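Local atomic coordinates of acyl-[acyl-carrier-protein]--UDP-N-acetylglucosamine O-acyltransferase (Leptospira interrogans, PDB entry 3I3A), a protein that probably transfers a 3-hydroxyacyl chain from acyl carrier protein to a UDP-N-acetylglucosamine-type sugar nucleotide in lipid A biosynthesis. Residues 132-137 with 146-151; 92-97 with 110-115; 163-168 with 179-184. All coordinates share one frame; numbering follows the deposited sequence.

Contact 1 of 3, residues 132-137 with 146-151; sequences HGAVLA and AFISGL. With S2N (S-[2-({N-[(2R)-2-hydroxy-4-{[(S)-hydroxy(methoxy)phosphoryl]oxy}-3,3-dimethylbutanoyl]-beta-alanyl}amino)ethyl] (3R)-3-hydroxydodecanethioate), chain D.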
loop_
_atom_site.group_PDB
_atom_site.type_symbol
_atom_site.label_atom_id
_atom_site.label_comp_id
_atom_site.label_asym_id
_atom_site.label_seq_id
_atom_site.Cartn_x
_atom_site.Cartn_y
_atom_site.Cartn_z
ATOM N N HIS A 132 -7.233 5.254 -1.330
ATOM C CA HIS A 132 -6.178 4.926 -0.373
ATOM C C HIS A 132 -5.167 3.900 -0.904
ATOM O O HIS A 132 -5.537 2.826 -1.378
ATOM C CB HIS A 132 -6.803 4.409 0.926
ATOM C CG HIS A 132 -5.987 4.704 2.142
ATOM N ND1 HIS A 132 -6.257 5.769 2.972
ATOM C CD2 HIS A 132 -4.894 4.090 2.655
ATOM C CE1 HIS A 132 -5.367 5.801 3.946
ATOM N NE2 HIS A 132 -4.532 4.790 3.780
ATOM N N GLY A 133 -3.891 4.248 -0.824
ATOM C CA GLY A 133 -2.821 3.326 -1.176
ATOM C C GLY A 133 -2.572 3.111 -2.664
ATOM O O GLY A 133 -1.691 2.326 -3.030
ATOM N N ALA A 134 -3.338 3.786 -3.526
ATOM C CA ALA A 134 -3.179 3.601 -4.970
ATOM C C ALA A 134 -1.929 4.309 -5.508
ATOM O O ALA A 134 -1.525 5.366 -5.015
ATOM C CB ALA A 134 -4.439 4.028 -5.740
ATOM N N VAL A 135 -1.299 3.680 -6.494
ATOM C CA VAL A 135 -0.036 4.152 -7.026
ATOM C C VAL A 135 -0.132 4.344 -8.538
ATOM O O VAL A 135 -0.558 3.446 -9.283
ATOM C CB VAL A 135 1.188 3.247 -6.619
ATOM C CG1 VAL A 135 1.327 3.159 -5.100
ATOM C CG2 VAL A 135 1.088 1.841 -7.195
ATOM N N LEU A 136 0.238 5.542 -8.976
ATOM C CA LEU A 136 0.432 5.794 -10.397
ATOM C C LEU A 136 1.937 5.805 -10.653
ATOM O O LEU A 136 2.695 6.505 -9.957
ATOM C CB LEU A 136 -0.236 7.113 -10.815
ATOM C CG LEU A 136 -1.699 7.432 -10.437
ATOM C CD1 LEU A 136 -2.146 8.768 -11.071
ATOM C CD2 LEU A 136 -2.713 6.343 -10.793
ATOM N N ALA A 137 2.378 5.008 -11.624
ATOM C CA ALA A 137 3.775 5.053 -12.055
ATOM C C ALA A 137 4.051 6.400 -12.703
ATOM O O ALA A 137 3.141 7.220 -12.835
ATOM C CB ALA A 137 4.087 3.915 -13.018
ATOM N N ALA A 146 -12.163 10.585 -13.333
ATOM C CA ALA A 146 -11.753 9.174 -13.238
ATOM C C ALA A 146 -11.719 8.742 -11.773
ATOM O O ALA A 146 -11.391 9.539 -10.892
ATOM C CB ALA A 146 -10.391 8.966 -13.889
ATOM N N PHE A 147 -12.091 7.493 -11.511
ATOM C CA PHE A 147 -12.074 6.990 -10.148
ATOM C C PHE A 147 -11.170 5.781 -10.074
ATOM O O PHE A 147 -11.434 4.756 -10.698
ATOM C CB PHE A 147 -13.489 6.659 -9.660
ATOM C CG PHE A 147 -13.550 6.222 -8.217
ATOM C CD1 PHE A 147 -13.998 7.096 -7.232
ATOM C CD2 PHE A 147 -13.164 4.932 -7.844
ATOM C CE1 PHE A 147 -14.056 6.690 -5.884
ATOM C CE2 PHE A 147 -13.217 4.519 -6.507
ATOM C CZ PHE A 147 -13.668 5.405 -5.528
ATOM N N ILE A 148 -10.085 5.931 -9.319
ATOM C CA ILE A 148 -9.101 4.879 -9.103
ATOM C C ILE A 148 -9.315 4.355 -7.694
ATOM O O ILE A 148 -9.131 5.093 -6.727
ATOM C CB ILE A 148 -7.654 5.435 -9.226
ATOM C CG1 ILE A 148 -7.424 6.141 -10.580
ATOM C CG2 ILE A 148 -6.610 4.348 -8.928
ATOM C CD1 ILE A 148 -7.539 5.254 -11.808
ATOM N N SER A 149 -9.684 3.083 -7.567
ATOM C CA SER A 149 -9.969 2.512 -6.242
ATOM C C SER A 149 -8.715 2.185 -5.424
ATOM O O SER A 149 -7.593 2.454 -5.853
ATOM C CB SER A 149 -10.897 1.291 -6.350
ATOM O OG SER A 149 -11.288 0.812 -5.062
ATOM N N GLY A 150 -8.915 1.634 -4.227
ATOM C CA GLY A 150 -7.810 1.392 -3.298
ATOM C C GLY A 150 -6.820 0.346 -3.782
ATOM O O GLY A 150 -7.205 -0.660 -4.376
ATOM N N LEU A 151 -5.540 0.595 -3.508
ATOM C CA LEU A 151 -4.446 -0.344 -3.804
ATOM C C LEU A 151 -4.371 -0.782 -5.276
ATOM O O LEU A 151 -4.011 -1.909 -5.594
ATOM C CB LEU A 151 -4.463 -1.546 -2.838
ATOM C CG LEU A 151 -4.393 -1.260 -1.328
ATOM C CD1 LEU A 151 -4.385 -2.546 -0.513
ATOM C CD2 LEU A 151 -3.183 -0.414 -0.972
HETATM C CAA S2N D . 8.261 4.521 -11.699
HETATM C CAB S2N D . 8.292 5.556 -10.572
HETATM C CAC S2N D . 6.990 5.529 -9.768
HETATM C CAD S2N D . 6.781 4.132 -9.180
HETATM C CAE S2N D . 5.375 3.987 -8.597
HETATM C CAF S2N D . 4.949 2.517 -8.553
HETATM C CAG S2N D . 3.929 2.209 -9.649
HETATM C CAH S2N D . 3.952 0.724 -10.019
HETATM C CAI S2N D . 3.157 0.465 -11.300
HETATM C CAJ S2N D . 2.994 -1.036 -11.551
HETATM C CAK S2N D . 2.747 -1.321 -13.032
HETATM C CAL S2N D . 2.230 -2.747 -13.239
HETATM C CAP S2N D . 8.290 1.964 -12.689
HETATM C CAQ S2N D . 7.240 1.116 -11.967
HETATM C CAS S2N D . 6.778 -1.184 -12.676
HETATM C CAT S2N D . 6.145 -2.070 -13.750
HETATM C CAU S2N D . 7.167 -3.057 -14.319
HETATM N NAR S2N D . 6.685 0.124 -12.900
HETATM O OAM S2N D . 7.571 4.703 -12.700
HETATM O OAN S2N D . 7.063 6.487 -8.709
HETATM O OAY S2N D . 7.326 -1.675 -11.690
HETATM S SAO S2N D . 9.219 3.064 -11.561
HETATM C CAW S2N D . 8.652 -2.015 -15.965
HETATM C CAX S2N D . 7.560 -2.175 -17.024
HETATM N NAV S2N D . 8.236 -2.125 -14.707
HETATM O OAZ S2N D . 9.808 -1.738 -16.284
HETATM C CBA S2N D . 7.951 -3.289 -17.997
HETATM C CBB S2N D . 6.690 -4.011 -18.478
HETATM C CBF S2N D . 3.812 -5.598 -20.699
HETATM C CBG S2N D . 8.870 -4.286 -17.289
HETATM C CBH S2N D . 8.681 -2.685 -19.197
HETATM O OBC S2N D . 6.821 -4.417 -19.843
HETATM O OBE S2N D . 4.285 -4.261 -20.516
HETATM O OBI S2N D . 6.324 -2.508 -16.388
HETATM O OBJ S2N D . 5.914 -2.271 -21.060
HETATM O OBK S2N D . 6.123 -4.539 -22.374
HETATM P PBD S2N D . 5.786 -3.872 -20.948
#
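One corner of a left-handed parallel beta-helix is stacked on the same corner of the next coil here, His132 and Gly133 over Gly150 and Leu151. A single backbone bond joins them: Leu151 N donates to His132 O at 3.1 Å, moderately bent at 148° and tilted from the carbonyl plane. That oxygen is also approached by Gly150 CA at 3.3 Å, a CA-H...O contact. Gly133 and Leu151 both turn the chain with positive phi, and Leu151 CD2 folds back to within 3.7 Å of Gly133 O. On the inner side Ala134 CB meets Ile148 CG2 at 3.9 Å and Ser149 O at 3.5 Å. With Ile148 CG1 beside its backbone N (chi1 -55°), CG2 falls anti to that nitrogen and is aimed at the alanine. The strand 135-136 then runs out to the bound S2N of chain D, where Val135 CG2 lies 3.8 Å from CAG of the acyl chain and Ala137 CB 3.6 Å from the thioester oxygen OAM. Ser149 OG hydrogen-bonds a different S2N molecule, and His132 ND1 bonds Gln68 of the second subunit. Coil-on-coil corners of this kind characterise the hexapeptide-repeat acyltransferases, which hold their ligands between subunits.

Contact 2 of 3, residues 92-97 with 110-115; sequences SNIHKG and NYFMGN. With S2N (S-[2-({N-[(2R)-2-hydroxy-4-{[(S)-hydroxy(methoxy)phosphoryl]oxy}-3,3-dimethylbutanoyl]-beta-alanyl}amino)ethyl] (3R)-3-hydroxydodecanethioate), chain B.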
loop_
_atom_site.group_PDB
_atom_site.type_symbol
_atom_site.label_atom_id
_atom_site.label_comp_id
_atom_site.label_asym_id
_atom_site.label_seq_id
_atom_site.Cartn_x
_atom_site.Cartn_y
_atom_site.Cartn_z
ATOM N N SER A 92 0.066 11.162 1.557
ATOM C CA SER A 92 0.005 11.150 0.089
ATOM C C SER A 92 1.321 11.746 -0.423
ATOM O O SER A 92 1.946 12.580 0.243
ATOM C CB SER A 92 -1.234 11.873 -0.467
ATOM O OG SER A 92 -1.167 13.281 -0.287
ATOM N N ASN A 93 1.717 11.315 -1.618
ATOM C CA ASN A 93 3.069 11.509 -2.110
ATOM C C ASN A 93 3.035 11.903 -3.591
ATOM O O ASN A 93 2.638 11.101 -4.440
ATOM C CB ASN A 93 3.841 10.195 -1.889
ATOM C CG ASN A 93 5.324 10.312 -2.164
ATOM O OD1 ASN A 93 5.762 11.113 -2.984
ATOM N ND2 ASN A 93 6.112 9.477 -1.486
ATOM N N ILE A 94 3.437 13.137 -3.896
ATOM C CA ILE A 94 3.424 13.625 -5.275
ATOM C C ILE A 94 4.840 13.961 -5.729
ATOM O O ILE A 94 5.532 14.770 -5.104
ATOM C CB ILE A 94 2.523 14.894 -5.448
ATOM C CG1 ILE A 94 1.176 14.770 -4.703
ATOM C CG2 ILE A 94 2.349 15.246 -6.927
ATOM C CD1 ILE A 94 0.189 13.706 -5.237
ATOM N N HIS A 95 5.267 13.330 -6.823
ATOM C CA HIS A 95 6.613 13.523 -7.352
ATOM C C HIS A 95 6.633 14.574 -8.454
ATOM O O HIS A 95 5.694 14.658 -9.246
ATOM C CB HIS A 95 7.177 12.194 -7.855
ATOM C CG HIS A 95 7.516 11.238 -6.755
ATOM N ND1 HIS A 95 8.635 10.438 -6.780
ATOM C CD2 HIS A 95 6.901 10.982 -5.577
ATOM C CE1 HIS A 95 8.684 9.717 -5.672
ATOM N NE2 HIS A 95 7.648 10.034 -4.921
ATOM N N LYS A 96 7.698 15.378 -8.472
ATOM C CA LYS A 96 7.915 16.392 -9.506
ATOM C C LYS A 96 8.371 15.739 -10.814
ATOM O O LYS A 96 8.711 14.549 -10.828
ATOM C CB LYS A 96 8.951 17.424 -9.038
ATOM C CG LYS A 96 10.353 16.861 -8.784
ATOM C CD LYS A 96 11.304 17.933 -8.281
ATOM C CE LYS A 96 12.737 17.440 -8.350
ATOM N NZ LYS A 96 13.642 18.356 -7.611
ATOM N N GLY A 97 8.381 16.521 -11.890
ATOM C CA GLY A 97 8.761 16.028 -13.214
ATOM C C GLY A 97 10.247 15.767 -13.413
ATOM O O GLY A 97 11.054 15.971 -12.512
ATOM N N ASN A 110 -9.366 17.601 -7.488
ATOM C CA ASN A 110 -8.942 16.214 -7.342
ATOM C C ASN A 110 -8.810 15.813 -5.878
ATOM O O ASN A 110 -8.563 16.658 -5.012
ATOM C CB ASN A 110 -7.617 15.971 -8.048
ATOM C CG ASN A 110 -7.698 16.201 -9.534
ATOM O OD1 ASN A 110 -8.240 15.383 -10.284
ATOM N ND2 ASN A 110 -7.147 17.315 -9.976
ATOM N N TYR A 111 -8.979 14.514 -5.616
ATOM C CA TYR A 111 -8.877 13.991 -4.266
ATOM C C TYR A 111 -7.817 12.899 -4.206
ATOM O O TYR A 111 -7.950 11.853 -4.847
ATOM C CB TYR A 111 -10.229 13.453 -3.814
ATOM C CG TYR A 111 -10.439 13.477 -2.317
ATOM C CD1 TYR A 111 -9.855 12.514 -1.489
ATOM C CD2 TYR A 111 -11.233 14.464 -1.724
ATOM C CE1 TYR A 111 -10.049 12.541 -0.097
ATOM C CE2 TYR A 111 -11.435 14.496 -0.336
ATOM C CZ TYR A 111 -10.839 13.537 0.468
ATOM O OH TYR A 111 -11.046 13.575 1.836
ATOM N N PHE A 112 -6.762 13.143 -3.442
ATOM C CA PHE A 112 -5.717 12.142 -3.267
ATOM C C PHE A 112 -5.811 11.610 -1.852
ATOM O O PHE A 112 -5.536 12.331 -0.896
ATOM C CB PHE A 112 -4.341 12.736 -3.575
ATOM C CG PHE A 112 -4.268 13.375 -4.930
ATOM C CD1 PHE A 112 -4.735 14.672 -5.121
ATOM C CD2 PHE A 112 -3.789 12.663 -6.028
ATOM C CE1 PHE A 112 -4.701 15.263 -6.376
ATOM C CE2 PHE A 112 -3.752 13.242 -7.291
ATOM C CZ PHE A 112 -4.205 14.545 -7.468
ATOM N N MET A 113 -6.248 10.358 -1.732
ATOM C CA MET A 113 -6.477 9.745 -0.430
ATOM C C MET A 113 -5.165 9.373 0.266
ATOM O O MET A 113 -4.092 9.418 -0.354
ATOM C CB MET A 113 -7.417 8.542 -0.543
ATOM C CG MET A 113 -8.880 8.946 -0.854
ATOM S SD MET A 113 -10.193 7.692 -0.675
ATOM C CE MET A 113 -9.645 6.759 0.692
ATOM N N GLY A 114 -5.259 9.025 1.552
ATOM C CA GLY A 114 -4.071 8.725 2.346
ATOM C C GLY A 114 -3.180 7.707 1.654
ATOM O O GLY A 114 -3.667 6.756 1.038
ATOM N N ASN A 115 -1.872 7.922 1.738
ATOM C CA ASN A 115 -0.899 6.989 1.187
ATOM C C ASN A 115 -0.918 6.839 -0.334
ATOM O O ASN A 115 -0.209 5.992 -0.856
ATOM C CB ASN A 115 -1.045 5.589 1.825
ATOM C CG ASN A 115 -0.227 5.431 3.076
ATOM O OD1 ASN A 115 0.489 6.339 3.483
ATOM N ND2 ASN A 115 -0.330 4.258 3.710
HETATM C CAA S2N B . -14.132 4.855 1.500
HETATM C CAB S2N B . -13.196 5.583 2.467
HETATM C CAC S2N B . -12.026 4.686 2.875
HETATM C CAD S2N B . -11.249 4.259 1.628
HETATM C CAE S2N B . -10.241 3.157 1.961
HETATM C CAF S2N B . -9.900 2.333 0.716
HETATM C CAG S2N B . -10.579 0.963 0.764
HETATM C CAH S2N B . -10.769 0.395 -0.645
HETATM C CAI S2N B . -11.696 -0.822 -0.625
HETATM C CAJ S2N B . -11.713 -1.520 -1.987
HETATM C CAK S2N B . -13.000 -2.324 -2.175
HETATM C CAL S2N B . -12.872 -3.299 -3.347
HETATM C CAP S2N B . -14.789 3.748 -0.922
HETATM C CAQ S2N B . -13.683 2.790 -1.371
HETATM C CAS S2N B . -13.948 1.421 -3.386
HETATM C CAT S2N B . -14.661 0.222 -4.013
HETATM C CAU S2N B . -15.409 0.632 -5.285
HETATM N NAR S2N B . -14.276 1.673 -2.123
HETATM O OAM S2N B . -14.880 3.964 1.900
HETATM O OAN S2N B . -11.158 5.404 3.756
HETATM O OAY S2N B . -13.136 2.083 -4.031
HETATM S SAO S2N B . -14.141 5.296 -0.194
HETATM C CAW S2N B . -17.544 1.728 -4.798
HETATM C CAX S2N B . -18.182 0.354 -4.586
HETATM N NAV S2N B . -16.215 1.745 -4.762
HETATM O OAZ S2N B . -18.240 2.736 -4.922
HETATM C CBA S2N B . -19.096 0.027 -5.768
HETATM C CBB S2N B . -19.072 -1.481 -6.029
HETATM C CBF S2N B . -20.082 -5.278 -6.570
HETATM C CBG S2N B . -18.606 0.767 -7.013
HETATM C CBH S2N B . -20.524 0.464 -5.443
HETATM O OBC S2N B . -20.354 -1.947 -6.458
HETATM O OBE S2N B . -20.209 -4.378 -5.467
HETATM O OBI S2N B . -17.155 -0.637 -4.488
HETATM O OBJ S2N B . -21.456 -2.487 -4.134
HETATM O OBK S2N B . -22.506 -3.451 -6.343
HETATM P PBD S2N B . -21.131 -3.065 -5.601
#
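Phe112 faces Ser92 and Ile94 across the interior of the beta-helix, and its side chain is worth following outward. CB starts 4.5 Å from Ser92 CB. The ring leaves anti to the carbonyl carbon (chi1 -54°), and its CG is 4.5 Å from Ile94 CD1. CD2 makes the nearest approach to that methyl, 4.2 Å; by CZ the separation from Ile94 CD1 has opened to 5.0 Å. The isoleucine therefore lays its terminal methyl over one face of the ring, toward the CD2 side, the two side chains crossing at about a right angle. Phe88, from the preceding coil, stacks on the same phenylalanine. Nearer the corner, Ser92 CB packs on Met113 O at 3.8 Å, while Ser92 OG turns instead to a hydrogen bond with Arg89 O. Met113 points away from Ser92, out of the helix, and its CE reaches CAD in the acyl chain of S2N chain B, though their very short spacing is doubtful. Backbone pairing of strand 93-95 goes to other coils, through Val62 and Gly64 before it and Ser116 and Val118 after it. What joins 92-97 to 110-115 is thus mainly apolar: methyl, ring and buried CB atoms held by dispersion and exclusion of water.

Contact 3 of 3, residues 163-168 with 179-184; sequences YSMVAG and YSTVDG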
loop_
_atom_site.group_PDB
_atom_site.type_symbol
_atom_site.label_atom_id
_atom_site.label_comp_id
_atom_site.label_asym_id
_atom_site.label_seq_id
_atom_site.Cartn_x
_atom_site.Cartn_y
_atom_site.Cartn_z
ATOM N N TYR A 163 -14.296 9.743 -16.768
ATOM C CA TYR A 163 -15.457 9.062 -16.179
ATOM C C TYR A 163 -15.304 7.542 -16.123
ATOM O O TYR A 163 -16.279 6.801 -16.259
ATOM C CB TYR A 163 -16.749 9.439 -16.931
ATOM C CG TYR A 163 -17.145 10.883 -16.763
ATOM C CD1 TYR A 163 -16.756 11.837 -17.698
ATOM C CD2 TYR A 163 -17.906 11.297 -15.671
ATOM C CE1 TYR A 163 -17.106 13.169 -17.557
ATOM C CE2 TYR A 163 -18.257 12.647 -15.511
ATOM C CZ TYR A 163 -17.856 13.573 -16.468
ATOM O OH TYR A 163 -18.202 14.903 -16.355
ATOM N N SER A 164 -14.071 7.089 -15.937
ATOM C CA SER A 164 -13.791 5.668 -15.819
ATOM C C SER A 164 -13.713 5.222 -14.358
ATOM O O SER A 164 -13.528 6.034 -13.451
ATOM C CB SER A 164 -12.502 5.321 -16.563
ATOM O OG SER A 164 -11.433 6.148 -16.128
ATOM N N MET A 165 -13.881 3.922 -14.140
ATOM C CA MET A 165 -13.692 3.329 -12.833
ATOM C C MET A 165 -12.607 2.241 -12.891
ATOM O O MET A 165 -12.673 1.324 -13.721
ATOM C CB MET A 165 -15.017 2.761 -12.320
ATOM C CG MET A 165 -14.889 1.800 -11.143
ATOM S SD MET A 165 -14.664 2.656 -9.582
ATOM C CE MET A 165 -16.352 2.870 -9.050
ATOM N N VAL A 166 -11.622 2.344 -12.001
ATOM C CA VAL A 166 -10.700 1.227 -11.740
ATOM C C VAL A 166 -10.945 0.625 -10.354
ATOM O O VAL A 166 -10.793 1.304 -9.340
ATOM C CB VAL A 166 -9.208 1.617 -11.936
ATOM C CG1 VAL A 166 -8.307 0.383 -11.775
ATOM C CG2 VAL A 166 -9.010 2.229 -13.326
ATOM N N ALA A 167 -11.332 -0.653 -10.337
ATOM C CA ALA A 167 -11.707 -1.368 -9.105
ATOM C C ALA A 167 -10.537 -1.637 -8.175
ATOM O O ALA A 167 -9.376 -1.628 -8.607
ATOM C CB ALA A 167 -12.364 -2.673 -9.453
ATOM N N GLY A 168 -10.852 -1.883 -6.897
ATOM C CA GLY A 168 -9.845 -2.170 -5.881
ATOM C C GLY A 168 -8.822 -3.193 -6.348
ATOM O O GLY A 168 -9.185 -4.217 -6.917
ATOM N N TYR A 179 -15.554 6.126 -19.765
ATOM C CA TYR A 179 -16.906 5.683 -19.423
ATOM C C TYR A 179 -16.967 4.205 -19.031
ATOM O O TYR A 179 -18.047 3.629 -18.932
ATOM C CB TYR A 179 -17.872 5.995 -20.581
ATOM C CG TYR A 179 -17.645 7.371 -21.216
ATOM C CD1 TYR A 179 -17.815 8.546 -20.474
ATOM C CD2 TYR A 179 -17.249 7.489 -22.556
ATOM C CE1 TYR A 179 -17.595 9.816 -21.061
ATOM C CE2 TYR A 179 -17.031 8.752 -23.148
ATOM C CZ TYR A 179 -17.203 9.906 -22.399
ATOM O OH TYR A 179 -16.991 11.154 -22.985
ATOM N N SER A 180 -15.802 3.597 -18.806
ATOM C CA SER A 180 -15.697 2.146 -18.593
ATOM C C SER A 180 -15.163 1.744 -17.209
ATOM O O SER A 180 -14.566 2.565 -16.488
ATOM C CB SER A 180 -14.822 1.518 -19.688
ATOM O OG SER A 180 -15.290 1.869 -20.985
ATOM N N THR A 181 -15.385 0.475 -16.850
ATOM C CA THR A 181 -14.878 -0.092 -15.603
ATOM C C THR A 181 -13.835 -1.155 -15.907
ATOM O O THR A 181 -14.047 -2.013 -16.765
ATOM C CB THR A 181 -16.010 -0.682 -14.718
ATOM O OG1 THR A 181 -16.999 0.319 -14.480
ATOM C CG2 THR A 181 -15.463 -1.154 -13.349
ATOM N N VAL A 182 -12.697 -1.065 -15.218
ATOM C CA VAL A 182 -11.605 -2.024 -15.355
ATOM C C VAL A 182 -11.372 -2.704 -14.005
ATOM O O VAL A 182 -11.417 -2.053 -12.944
ATOM C CB VAL A 182 -10.318 -1.335 -15.901
ATOM C CG1 VAL A 182 -9.112 -2.239 -15.791
ATOM C CG2 VAL A 182 -10.523 -0.916 -17.354
ATOM N N ASP A 183 -11.141 -4.013 -14.044
ATOM C CA ASP A 183 -10.987 -4.807 -12.824
ATOM C C ASP A 183 -10.111 -6.049 -13.010
ATOM O O ASP A 183 -10.147 -6.715 -14.060
ATOM C CB ASP A 183 -12.371 -5.216 -12.286
ATOM C CG ASP A 183 -12.286 -6.091 -11.052
ATOM O OD1 ASP A 183 -11.750 -5.649 -10.011
ATOM O OD2 ASP A 183 -12.770 -7.230 -11.114
ATOM N N GLY A 184 -9.337 -6.353 -11.969
ATOM C CA GLY A 184 -8.668 -7.650 -11.846
ATOM C C GLY A 184 -7.153 -7.628 -11.951
ATOM O O GLY A 184 -6.526 -6.570 -12.121
#
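Met165 and Val182 sit at the middle of a parallel strand pair, bound by three backbone hydrogen bonds. Met165 N donates to Ser180 O at 2.8 Å, and Met165 O accepts Val182 N at the same length of 2.8 Å. Ala167 N closes the series on Val182 O, 3.0 Å away and almost straight at 178°. CA-H...O contacts fill in between, the shortest from Thr181 CA to Met165 O at 3.2 Å.

The side chains alternate about this frame. On the face of Met165 and Thr181 the two run side by side, pointing the same way, with CG of the methionine 3.7 Å from CG2 of the threonine. Beyond CG the methionine chain bends at chi2 and again at chi3, leading its end off to Phe147 and a bound S2N. Val166 and Val182 occupy the buried face, where Ile148 flanks the first and Val189 the second.

At the N-terminal ends, Tyr163 CB lies 3.8 Å from Tyr179 CD1, and Tyr163 CD1 4.0 Å from Tyr179 CE1, the two ring planes turned only about 20° from each other. Phe145 stacks on Tyr163 and Phe202 meets it edge-to-face. The tyrosine pair lies where the last coils meet helix 194-200, with Ala200 against Tyr163 and Met197 against Tyr179. Ser164 OG and Ser180 OG are tied back to Gly161 O and Pro178 O.

At the other end Asp183 extends its carboxylate over Ala167, CG anti to the backbone N (chi1 178°). OD1 forms a salt bridge to Lys171 of the second subunit and OD2 another to Arg259 of its own chain. Two cations on one carboxylate would probably keep it ionised. Regular backbone bonding thus sets the strand register, while charge at one end couples the strand to a neighbouring subunit and to the C-terminus.

The three contacts follow one another along the chain in the order 2, 1, 3, climbing the beta-helix toward the C-terminal helices. Contact 1 is the middle one: its centre is 10 Å from that of contact 2 and 11 Å from that of contact 3, whereas contacts 2 and 3 stand 20 Å apart, about 11 Å between nearest atoms. Strands 111-112, 147-148, 165-166 and 180-184 lie in one sheet, strands 93-95 and 135-136 in another. Probable backbone hydrogen bonds connect neighbours: Gly133 N with Gly114 O, and Ser149 N with Val166 O. All three touch the second subunit, so these coils also contribute to the subunit interface, where each meets bound S2N, contact 3 through Met165.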